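PDB 4N83: ribonucleoside-diphosphate reductase subunit beta from Streptococcus sanguinis, which houses the dimanganese or diiron cofactor of a class Ib ribonucleotide reductase and with it forms the tyrosyl radical that starts the reduction of ribonucleotides to deoxyribonucleotides. Local coordinates for the interface of chains A and B. Sequence-based numbering; all coordinates share one arbitrary frame. Chains: chain A/B, Ribonucleoside-diphosphate reductase subunit beta.

Contact 1: the interface of chains A and B. Residues chain A 67-68, 71-72, 138-139, 142; chain B 4-5.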
ATOM      1  N   THR A  67       7.427  -7.914   8.479  1.00 99.06           N
ATOM      2  CA  THR A  67       6.396  -8.808   7.945  1.00 98.70           C
ATOM      3  C   THR A  67       5.123  -8.687   8.780  1.00 98.60           C
ATOM      4  O   THR A  67       4.017  -8.660   8.240  1.00 97.64           O
ATOM      5  CB  THR A  67       6.854 -10.282   7.959  1.00 99.83           C
ATOM      6  OG1 THR A  67       8.144 -10.391   7.347  1.00 98.94           O
ATOM      7  CG2 THR A  67       5.863 -11.168   7.209  1.00100.79           C
ATOM      8  N   LEU A  68       5.297  -8.628  10.099  1.00 98.85           N
ATOM      9  CA  LEU A  68       4.188  -8.439  11.035  1.00 99.36           C
ATOM     10  C   LEU A  68       3.398  -7.167  10.732  1.00 98.15           C
ATOM     11  O   LEU A  68       2.167  -7.166  10.792  1.00 98.20           O
ATOM     12  CB  LEU A  68       4.721  -8.385  12.472  1.00 99.84           C
ATOM     13  CG  LEU A  68       3.724  -8.086  13.594  1.00100.50           C
ATOM     14  CD1 LEU A  68       2.685  -9.190  13.703  1.00102.59           C
ATOM     15  CD2 LEU A  68       4.458  -7.906  14.914  1.00100.96           C
ATOM     16  N   GLU A  71       1.461  -7.172   6.896  1.00 95.49           N
ATOM     17  CA  GLU A  71       0.335  -8.089   6.721  1.00 96.24           C
ATOM     18  C   GLU A  71      -0.849  -7.750   7.634  1.00 95.88           C
ATOM     19  O   GLU A  71      -1.968  -7.555   7.149  1.00 95.90           O
ATOM     20  CB  GLU A  71       0.797  -9.536   6.937  1.00 97.90           C
ATOM     21  CG  GLU A  71       1.868  -9.985   5.944  1.00 97.41           C
ATOM     22  CD  GLU A  71       2.383 -11.393   6.198  1.00 98.42           C
ATOM     23  OE1 GLU A  71       1.938 -12.038   7.171  1.00 99.59           O
ATOM     24  OE2 GLU A  71       3.243 -11.857   5.417  1.00 97.99           O
ATOM     25  N   SER A  72      -0.599  -7.671   8.942  1.00 94.82           N
ATOM     26  CA  SER A  72      -1.664  -7.463   9.937  1.00 94.60           C
ATOM     27  C   SER A  72      -1.580  -6.143  10.710  1.00 92.91           C
ATOM     28  O   SER A  72      -2.599  -5.645  11.190  1.00 91.98           O
ATOM     29  CB  SER A  72      -1.679  -8.624  10.940  1.00 96.16           C
ATOM     30  OG  SER A  72      -0.569  -8.562  11.820  1.00 94.98           O
ATOM     31  N   ASN A 138       0.980  -8.572  18.185  1.00123.09           N
ATOM     32  CA  ASN A 138      -0.118  -8.982  17.300  1.00123.25           C
ATOM     33  C   ASN A 138      -1.426  -9.218  18.057  1.00125.68           C
ATOM     34  O   ASN A 138      -2.508  -8.964  17.527  1.00125.37           O
ATOM     35  CB  ASN A 138       0.252 -10.240  16.506  1.00123.60           C
ATOM     36  CG  ASN A 138      -0.705 -10.513  15.353  1.00123.38           C
ATOM     37  OD1 ASN A 138      -1.368  -9.607  14.846  1.00122.28           O
ATOM     38  ND2 ASN A 138      -0.773 -11.768  14.928  1.00124.68           N
ATOM     39  N   GLU A 139      -1.317  -9.710  19.291  1.00128.55           N
ATOM     40  CA  GLU A 139      -2.477  -9.879  20.170  1.00130.69           C
ATOM     41  C   GLU A 139      -3.167  -8.536  20.419  1.00129.14           C
ATOM     42  O   GLU A 139      -4.394  -8.471  20.514  1.00130.70           O
ATOM     43  CB  GLU A 139      -2.054 -10.526  21.497  1.00132.99           C
ATOM     44  CG  GLU A 139      -3.185 -10.766  22.493  1.00135.51           C
ATOM     45  CD  GLU A 139      -3.480  -9.568  23.384  1.00135.61           C
ATOM     46  OE1 GLU A 139      -2.529  -8.868  23.800  1.00134.99           O
ATOM     47  OE2 GLU A 139      -4.671  -9.329  23.677  1.00136.32           O
ATOM     48  N   LEU A 142      -4.980  -7.645  17.107  1.00112.67           N
ATOM     49  CA  LEU A 142      -6.170  -8.474  16.914  1.00113.57           C
ATOM     50  C   LEU A 142      -7.292  -8.153  17.910  1.00114.52           C
ATOM     51  O   LEU A 142      -8.466  -8.196  17.544  1.00115.02           O
ATOM     52  CB  LEU A 142      -5.809  -9.965  16.987  1.00114.78           C
ATOM     53  CG  LEU A 142      -4.948 -10.522  15.846  1.00113.29           C
ATOM     54  CD1 LEU A 142      -4.446 -11.921  16.181  1.00114.46           C
ATOM     55  CD2 LEU A 142      -5.714 -10.533  14.531  1.00112.55           C
TER
ATOM     56  N   TYR B   4       4.275 -18.745  16.286  1.00134.87           N
ATOM     57  CA  TYR B   4       3.040 -17.902  16.226  1.00133.74           C
ATOM     58  C   TYR B   4       2.928 -17.133  14.908  1.00130.40           C
ATOM     59  O   TYR B   4       1.853 -17.087  14.306  1.00128.52           O
ATOM     60  CB  TYR B   4       3.000 -16.927  17.409  1.00135.26           C
ATOM     61  CG  TYR B   4       1.727 -16.109  17.484  1.00134.82           C
ATOM     62  CD1 TYR B   4       1.723 -14.759  17.141  1.00132.97           C
ATOM     63  CD2 TYR B   4       0.526 -16.688  17.890  1.00135.79           C
ATOM     64  CE1 TYR B   4       0.561 -14.009  17.207  1.00132.18           C
ATOM     65  CE2 TYR B   4      -0.642 -15.945  17.958  1.00134.96           C
ATOM     66  CZ  TYR B   4      -0.620 -14.606  17.615  1.00133.29           C
ATOM     67  OH  TYR B   4      -1.777 -13.863  17.681  1.00132.19           O
ATOM     68  N   TYR B   5       4.034 -16.528  14.474  1.00128.94           N
ATOM     69  CA  TYR B   5       4.076 -15.771  13.220  1.00125.63           C
ATOM     70  C   TYR B   5       5.292 -16.180  12.388  1.00121.72           C
ATOM     71  O   TYR B   5       6.317 -16.582  12.937  1.00122.66           O
ATOM     72  CB  TYR B   5       4.120 -14.268  13.509  1.00127.28           C
ATOM     73  CG  TYR B   5       3.268 -13.442  12.573  1.00127.36           C
ATOM     74  CD1 TYR B   5       3.774 -12.976  11.363  1.00126.60           C
ATOM     75  CD2 TYR B   5       1.952 -13.130  12.899  1.00128.46           C
ATOM     76  CE1 TYR B   5       2.990 -12.221  10.504  1.00126.06           C
ATOM     77  CE2 TYR B   5       1.160 -12.376  12.049  1.00127.60           C
ATOM     78  CZ  TYR B   5       1.682 -11.923  10.854  1.00126.50           C
ATOM     79  OH  TYR B   5       0.896 -11.173  10.008  1.00125.33           O
TER

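Contact 2: the interface of chains A and B. Residues chain A 78, 87-88, 91, 94; chain B 70-71, 94, 98.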
ATOM      1  N   ARG A  78      -5.810   0.559  10.115  1.00 90.39           N
ATOM      2  CA  ARG A  78      -6.687   1.122   9.081  1.00 91.25           C
ATOM      3  C   ARG A  78      -8.154   1.207   9.507  1.00 92.34           C
ATOM      4  O   ARG A  78      -8.830   2.192   9.206  1.00 92.41           O
ATOM      5  CB  ARG A  78      -6.571   0.315   7.778  1.00 92.43           C
ATOM      6  CG  ARG A  78      -7.702   0.542   6.778  1.00 93.81           C
ATOM      7  CD  ARG A  78      -7.343   0.107   5.363  1.00 94.01           C
ATOM      8  NE  ARG A  78      -6.559  -1.127   5.341  1.00 95.19           N
ATOM      9  CZ  ARG A  78      -5.234  -1.199   5.205  1.00 94.99           C
ATOM     10  NH1 ARG A  78      -4.484  -0.107   5.069  1.00 93.42           N
ATOM     11  NH2 ARG A  78      -4.649  -2.390   5.207  1.00 96.28           N
ATOM     12  N   GLU A  87      -6.746   6.802   5.628  1.00 71.10           N
ATOM     13  CA  GLU A  87      -6.762   5.434   5.116  1.00 72.00           C
ATOM     14  C   GLU A  87      -5.836   5.302   3.909  1.00 70.89           C
ATOM     15  O   GLU A  87      -5.121   4.309   3.778  1.00 70.82           O
ATOM     16  CB  GLU A  87      -8.187   4.995   4.753  1.00 73.85           C
ATOM     17  CG  GLU A  87      -8.308   3.505   4.450  1.00 75.29           C
ATOM     18  CD  GLU A  87      -9.716   2.950   4.626  1.00 77.18           C
ATOM     19  OE1 GLU A  87     -10.622   3.699   5.051  1.00 77.87           O
ATOM     20  OE2 GLU A  87      -9.917   1.750   4.340  1.00 78.17           O
ATOM     21  N   ALA A  88      -5.845   6.312   3.041  1.00 70.47           N
ATOM     22  CA  ALA A  88      -4.926   6.363   1.901  1.00 69.73           C
ATOM     23  C   ALA A  88      -3.470   6.392   2.373  1.00 68.34           C
ATOM     24  O   ALA A  88      -2.631   5.652   1.857  1.00 68.08           O
ATOM     25  CB  ALA A  88      -5.225   7.571   1.023  1.00 69.30           C
ATOM     26  N   ASN A  91      -2.480   3.019   3.396  1.00 70.92           N
ATOM     27  CA  ASN A  91      -2.218   2.152   2.245  1.00 72.02           C
ATOM     28  C   ASN A  91      -0.779   2.324   1.781  1.00 71.53           C
ATOM     29  O   ASN A  91      -0.087   1.341   1.502  1.00 71.86           O
ATOM     30  CB  ASN A  91      -3.180   2.452   1.093  1.00 72.33           C
ATOM     31  CG  ASN A  91      -4.624   2.144   1.442  1.00 73.80           C
ATOM     32  OD1 ASN A  91      -4.909   1.214   2.200  1.00 74.78           O
ATOM     33  ND2 ASN A  91      -5.546   2.923   0.883  1.00 73.86           N
ATOM     34  N   GLN A  94       1.440   0.804   4.573  1.00 73.98           N
ATOM     35  CA  GLN A  94       1.445  -0.660   4.514  1.00 76.22           C
ATOM     36  C   GLN A  94       2.302  -1.207   3.374  1.00 76.16           C
ATOM     37  O   GLN A  94       2.975  -2.228   3.539  1.00 76.46           O
ATOM     38  CB  GLN A  94       0.023  -1.201   4.380  1.00 78.20           C
ATOM     39  CG  GLN A  94      -0.063  -2.702   4.600  1.00 80.48           C
ATOM     40  CD  GLN A  94      -1.486  -3.215   4.591  1.00 82.48           C
ATOM     41  OE1 GLN A  94      -2.337  -2.701   3.864  1.00 82.52           O
ATOM     42  NE2 GLN A  94      -1.755  -4.237   5.401  1.00 84.57           N
TER
ATOM     43  N   SER B  70      -9.427   1.132  -3.060  1.00 73.82           N
ATOM     44  CA  SER B  70      -8.370   1.453  -2.098  1.00 74.34           C
ATOM     45  C   SER B  70      -8.803   1.214  -0.646  1.00 76.34           C
ATOM     46  O   SER B  70      -7.981   0.832   0.190  1.00 76.48           O
ATOM     47  CB  SER B  70      -7.897   2.902  -2.275  1.00 73.18           C
ATOM     48  OG  SER B  70      -8.985   3.809  -2.306  1.00 73.01           O
ATOM     49  N   GLU B  71     -10.085   1.433  -0.353  1.00 78.04           N
ATOM     50  CA  GLU B  71     -10.605   1.310   1.014  1.00 79.83           C
ATOM     51  C   GLU B  71     -11.025  -0.121   1.369  1.00 81.33           C
ATOM     52  O   GLU B  71     -10.414  -0.749   2.234  1.00 82.59           O
ATOM     53  CB  GLU B  71     -11.780   2.270   1.234  1.00 80.10           C
ATOM     54  CG  GLU B  71     -11.376   3.739   1.250  1.00 79.22           C
ATOM     55  CD  GLU B  71     -12.525   4.681   1.570  1.00 79.43           C
ATOM     56  OE1 GLU B  71     -13.605   4.210   1.990  1.00 80.79           O
ATOM     57  OE2 GLU B  71     -12.344   5.905   1.406  1.00 78.24           O
ATOM     58  N   GLN B  94      -3.022  -1.821  -3.487  1.00 69.50           N
ATOM     59  CA  GLN B  94      -3.956  -0.991  -2.718  1.00 70.25           C
ATOM     60  C   GLN B  94      -3.475   0.453  -2.569  1.00 69.84           C
ATOM     61  O   GLN B  94      -4.291   1.378  -2.545  1.00 70.14           O
ATOM     62  CB  GLN B  94      -4.224  -1.588  -1.334  1.00 71.49           C
ATOM     63  CG  GLN B  94      -5.443  -0.979  -0.654  1.00 72.31           C
ATOM     64  CD  GLN B  94      -5.715  -1.560   0.718  1.00 73.81           C
ATOM     65  OE1 GLN B  94      -4.787  -1.858   1.472  1.00 74.58           O
ATOM     66  NE2 GLN B  94      -6.993  -1.710   1.059  1.00 74.43           N
ATOM     67  N   SER B  98      -5.155   4.234  -4.216  1.00 62.46           N
ATOM     68  CA  SER B  98      -5.269   5.531  -3.551  1.00 63.27           C
ATOM     69  C   SER B  98      -4.621   6.631  -4.392  1.00 63.19           C
ATOM     70  O   SER B  98      -5.085   7.774  -4.388  1.00 63.60           O
ATOM     71  CB  SER B  98      -4.622   5.492  -2.162  1.00 64.13           C
ATOM     72  OG  SER B  98      -5.073   4.379  -1.412  1.00 65.10           O
TER

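Contact 3: the interface of chains A and B. Residues chain A 6-8, 10; chain B 63, 67, 101-102, 105, 121.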
ATOM      1  N   LYS A   6     -18.746   7.233  -0.483  1.00 96.70           N
ATOM      2  CA  LYS A   6     -18.241   8.601  -0.611  1.00 94.51           C
ATOM      3  C   LYS A   6     -16.966   8.637  -1.450  1.00 91.47           C
ATOM      4  O   LYS A   6     -16.030   7.878  -1.196  1.00 90.50           O
ATOM      5  CB  LYS A   6     -17.958   9.183   0.776  1.00 94.90           C
ATOM      6  CG  LYS A   6     -19.173   9.238   1.693  1.00 97.08           C
ATOM      7  CD  LYS A   6     -18.782   9.595   3.120  1.00 96.99           C
ATOM      8  CE  LYS A   6     -19.989   9.616   4.046  1.00 98.83           C
ATOM      9  NZ  LYS A   6     -20.921  10.738   3.743  1.00 99.54           N
ATOM     10  N   ALA A   7     -16.935   9.521  -2.447  1.00 89.41           N
ATOM     11  CA  ALA A   7     -15.745   9.720  -3.276  1.00 86.38           C
ATOM     12  C   ALA A   7     -14.757  10.608  -2.534  1.00 83.44           C
ATOM     13  O   ALA A   7     -15.118  11.697  -2.088  1.00 83.04           O
ATOM     14  CB  ALA A   7     -16.118  10.355  -4.605  1.00 86.54           C
ATOM     15  N   ILE A   8     -13.516  10.144  -2.403  1.00 80.82           N
ATOM     16  CA  ILE A   8     -12.479  10.904  -1.702  1.00 78.13           C
ATOM     17  C   ILE A   8     -12.077  12.152  -2.499  1.00 76.68           C
ATOM     18  O   ILE A   8     -11.740  12.070  -3.684  1.00 76.06           O
ATOM     19  CB  ILE A   8     -11.240  10.032  -1.367  1.00 77.18           C
ATOM     20  CG1 ILE A   8     -10.285  10.788  -0.435  1.00 75.68           C
ATOM     21  CG2 ILE A   8     -10.511   9.572  -2.627  1.00 77.24           C
ATOM     22  CD1 ILE A   8      -9.209   9.915   0.177  1.00 75.11           C
ATOM     23  N   TRP A  10      -9.513  15.378  -2.435  1.00 72.15           N
ATOM     24  CA  TRP A  10      -8.295  15.962  -1.859  1.00 70.83           C
ATOM     25  C   TRP A  10      -8.296  17.499  -1.887  1.00 70.90           C
ATOM     26  O   TRP A  10      -7.370  18.132  -1.380  1.00 69.66           O
ATOM     27  CB  TRP A  10      -7.051  15.401  -2.558  1.00 69.93           C
ATOM     28  CG  TRP A  10      -6.806  13.940  -2.268  1.00 69.42           C
ATOM     29  CD1 TRP A  10      -7.441  12.873  -2.834  1.00 69.78           C
ATOM     30  CD2 TRP A  10      -5.854  13.394  -1.343  1.00 68.46           C
ATOM     31  NE1 TRP A  10      -6.947  11.696  -2.321  1.00 69.13           N
ATOM     32  CE2 TRP A  10      -5.972  11.987  -1.404  1.00 68.45           C
ATOM     33  CE3 TRP A  10      -4.915  13.955  -0.469  1.00 67.57           C
ATOM     34  CZ2 TRP A  10      -5.185  11.134  -0.624  1.00 68.10           C
ATOM     35  CZ3 TRP A  10      -4.131  13.106   0.306  1.00 66.99           C
ATOM     36  CH2 TRP A  10      -4.273  11.712   0.222  1.00 67.42           C
TER
ATOM     37  N   THR B  63     -13.178   8.518  -9.862  1.00 76.85           N
ATOM     38  CA  THR B  63     -12.699   8.827  -8.514  1.00 76.89           C
ATOM     39  C   THR B  63     -13.407   7.948  -7.487  1.00 77.89           C
ATOM     40  O   THR B  63     -12.762   7.315  -6.652  1.00 78.32           O
ATOM     41  CB  THR B  63     -12.951  10.307  -8.144  1.00 77.07           C
ATOM     42  OG1 THR B  63     -12.495  11.158  -9.201  1.00 76.45           O
ATOM     43  CG2 THR B  63     -12.230  10.682  -6.851  1.00 76.98           C
ATOM     44  N   THR B  67     -11.934   4.951  -5.218  1.00 71.96           N
ATOM     45  CA  THR B  67     -12.010   5.095  -3.761  1.00 71.79           C
ATOM     46  C   THR B  67     -12.385   3.759  -3.122  1.00 72.86           C
ATOM     47  O   THR B  67     -11.803   3.353  -2.115  1.00 72.19           O
ATOM     48  CB  THR B  67     -13.061   6.147  -3.334  1.00 71.67           C
ATOM     49  OG1 THR B  67     -12.943   7.320  -4.147  1.00 70.26           O
ATOM     50  CG2 THR B  67     -12.877   6.532  -1.872  1.00 72.09           C
ATOM     51  N   ALA B 101      -7.219   7.370  -7.124  1.00 59.35           N
ATOM     52  CA  ALA B 101      -8.277   8.201  -6.540  1.00 59.19           C
ATOM     53  C   ALA B 101      -7.842   9.655  -6.370  1.00 58.29           C
ATOM     54  O   ALA B 101      -8.612  10.576  -6.646  1.00 57.83           O
ATOM     55  CB  ALA B 101      -8.715   7.629  -5.198  1.00 59.97           C
ATOM     56  N   LYS B 102      -6.605   9.849  -5.915  1.00 57.99           N
ATOM     57  CA  LYS B 102      -6.049  11.186  -5.699  1.00 57.67           C
ATOM     58  C   LYS B 102      -5.802  11.930  -7.010  1.00 57.22           C
ATOM     59  O   LYS B 102      -6.046  13.136  -7.099  1.00 57.21           O
ATOM     60  CB  LYS B 102      -4.741  11.098  -4.902  1.00 57.60           C
ATOM     61  CG  LYS B 102      -4.131  12.448  -4.552  1.00 57.28           C
ATOM     62  CD  LYS B 102      -2.987  12.311  -3.560  1.00 57.54           C
ATOM     63  CE  LYS B 102      -2.435  13.669  -3.147  1.00 57.60           C
ATOM     64  NZ  LYS B 102      -1.537  14.262  -4.176  1.00 57.11           N
ATOM     65  N   SER B 105      -8.463  14.281  -8.432  1.00 56.46           N
ATOM     66  CA  SER B 105      -8.580  15.559  -7.728  1.00 56.57           C
ATOM     67  C   SER B 105      -7.461  16.524  -8.123  1.00 55.33           C
ATOM     68  O   SER B 105      -7.664  17.739  -8.137  1.00 54.68           O
ATOM     69  CB  SER B 105      -8.581  15.344  -6.213  1.00 57.57           C
ATOM     70  OG  SER B 105      -9.698  14.567  -5.816  1.00 58.71           O
ATOM     71  N   PHE B 121     -18.403  16.598  -7.161  1.00 88.84           N
ATOM     72  CA  PHE B 121     -18.495  15.661  -6.036  1.00 90.88           C
ATOM     73  C   PHE B 121     -19.915  15.555  -5.468  1.00 93.68           C
ATOM     74  O   PHE B 121     -20.311  14.494  -4.978  1.00 94.98           O
ATOM     75  CB  PHE B 121     -17.479  16.011  -4.938  1.00 90.59           C
ATOM     76  CG  PHE B 121     -16.093  15.495  -5.214  1.00 89.89           C
ATOM     77  CD1 PHE B 121     -15.734  14.202  -4.849  1.00 90.24           C
ATOM     78  CD2 PHE B 121     -15.151  16.291  -5.853  1.00 89.09           C
ATOM     79  CE1 PHE B 121     -14.462  13.717  -5.109  1.00 89.32           C
ATOM     80  CE2 PHE B 121     -13.878  15.811  -6.114  1.00 88.29           C
ATOM     81  CZ  PHE B 121     -13.532  14.524  -5.742  1.00 88.55           C
TER

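Contact 1: the interface of chains A and B
B:Tyr5, in the N-terminal tail of chain B, reaches with its phenol between A:Glu71 and A:Ser72 on helix 49-78 of chain A. The hydroxyl OH lies 3.1 Å from carboxylate oxygen OE1 of A:Glu71, a hydrogen bond in which the phenol can donate; the carboxylate is turned 37° from the ring plane. Methyl CD1 of A:Leu68 sits above one face of the B:Tyr5 ring, towards its rim, 3.9 Å from CE2. Between the two tyrosines stands the amide of A:Asn138, almost perpendicular to the B:Tyr5 ring (85°). Its ND2 is 3.5 Å from CE2 of B:Tyr5 and equally near B:Tyr4 CE1, while its CB meets the edge of the B:Tyr4 ring in plane. At the far end of that ring, A:Leu142 CD1 touches the hydroxyl OH at 3.6 Å. Behind this shell, A:Ser72 turns its OG between its own backbone N and carbonyl carbon (chi1 72°), where it donates to A:Leu68 O at 3.2 Å, in the carbonyl plane. A:Asn138 OD1 at 3.3 Å and B:Tyr5 OH at 3.5 Å from A:Ser72 OG are weak alternatives for the same proton.

Contact 2: the interface of chains A and B
Helix 84-111, one of the long helices of the ferritin-like fold, meets its own copy here across the dimer; it bears metal ligands A:Glu97 and A:His100, which recur in chain B. A:Asn91 reaches over with its amide: ND2 donates to B:Ser98 OG at 2.8 Å, with 151° at the hydrogen and the hydroxyl tilted slightly from the amide plane. The same ND2 makes a weak bond of 3.3 Å to the backbone O of B:Ser70. A chi1 of -64° brings the amide to the partner, and chi2 (-33°) turns ND2 to B:Ser98 and OD1 to B:Gln94, whose OE1 is 3.2 Å from OD1. As modelled, two acceptors oppose each other; exchanging N and O in the B:Gln94 amide could make this a hydrogen bond, a choice hard to settle at this resolution. B:Gln94 OE1 also lies over one face of the A:Arg78 guanidinium, toward its rim, 3.8 Å from CZ. That guanidinium is held within chain A by A:Gln94, its NH2 donating to OE1 at 2.7 Å from above the carbonyl plane. Farther along, A:Glu87 crosses B:Glu71 at about a right angle. A:Glu87 OE2 comes 3.3 Å from B:Glu71 backbone O, an uncertain approach of two usual acceptors and not a bond. A:Glu87 OE1 and B:Glu71 OE1 are 4.3 Å apart, so like charges may raise the proton affinity of either. Helix 84-111 of chain A thus lies against helices 49-77 and 84-111 of chain B, mid-dimer.

Contact 3: the interface of chains A and B
A:Trp10 lays one face of its indole on the side chain of B:Lys102, and this is the tight part of the contact. The aliphatic chain runs across the ring system in two CH-pi contacts, CG 3.5 Å from the centroid of the five-membered ring and CD 3.7 Å from that of the six-membered ring. B:Lys102 stays extended as far as CE, so that successive methylenes follow the indole, and bends only at its last torsion (chi4 -78°). A:Ile8 fills the next position: its branch methyl CG2 meets B:Ala101 CB at 3.7 Å, and its CB packs on B:Thr67 CG2. CE1 of B:Phe121 closes on A:Ala7 CB at 3.8 Å. The polar links are looser. A:Ile8 N points almost straight (168° at H) at B:Thr67 OG1, but the bond is weak at 3.4 Å; B:Thr67 OG1 donates to B:Thr63 O, which would leave it to accept from A:Ile8 N. A:Trp10 N makes a similarly weak bond of 3.5 Å to B:Ser105 OG. A:Lys6 adds little: its backbone O approaches B:Thr67 CG2 at 3.5 Å. The N-terminal tail of chain A thus runs, without regular secondary structure, over helices 49-77, 84-111 and 114-126 of the partner.

Contacts 2 and 3 are neighbours, their C-alpha centres about 13 Å apart; contact 1 lies about 18 Å from contact 2 and 31 Å from contact 3 in the copies given. Helix 49-78 of chain A or 49-77 of chain B joins all three; Thr67 serves contacts 1 and 3, Glu71 contacts 1 and 2, in opposite chains. Through the two-fold, tail segments 4-5 and 6-10 therefore share one partner surface, while contact 2 joins the helical bodies, consistent with a beta dimer within alpha2beta2. Contact 3 is centred about 6 Å from B:Tyr104, which carries the radical in this family's active enzyme; the structure alone does not show whether the tail affects it.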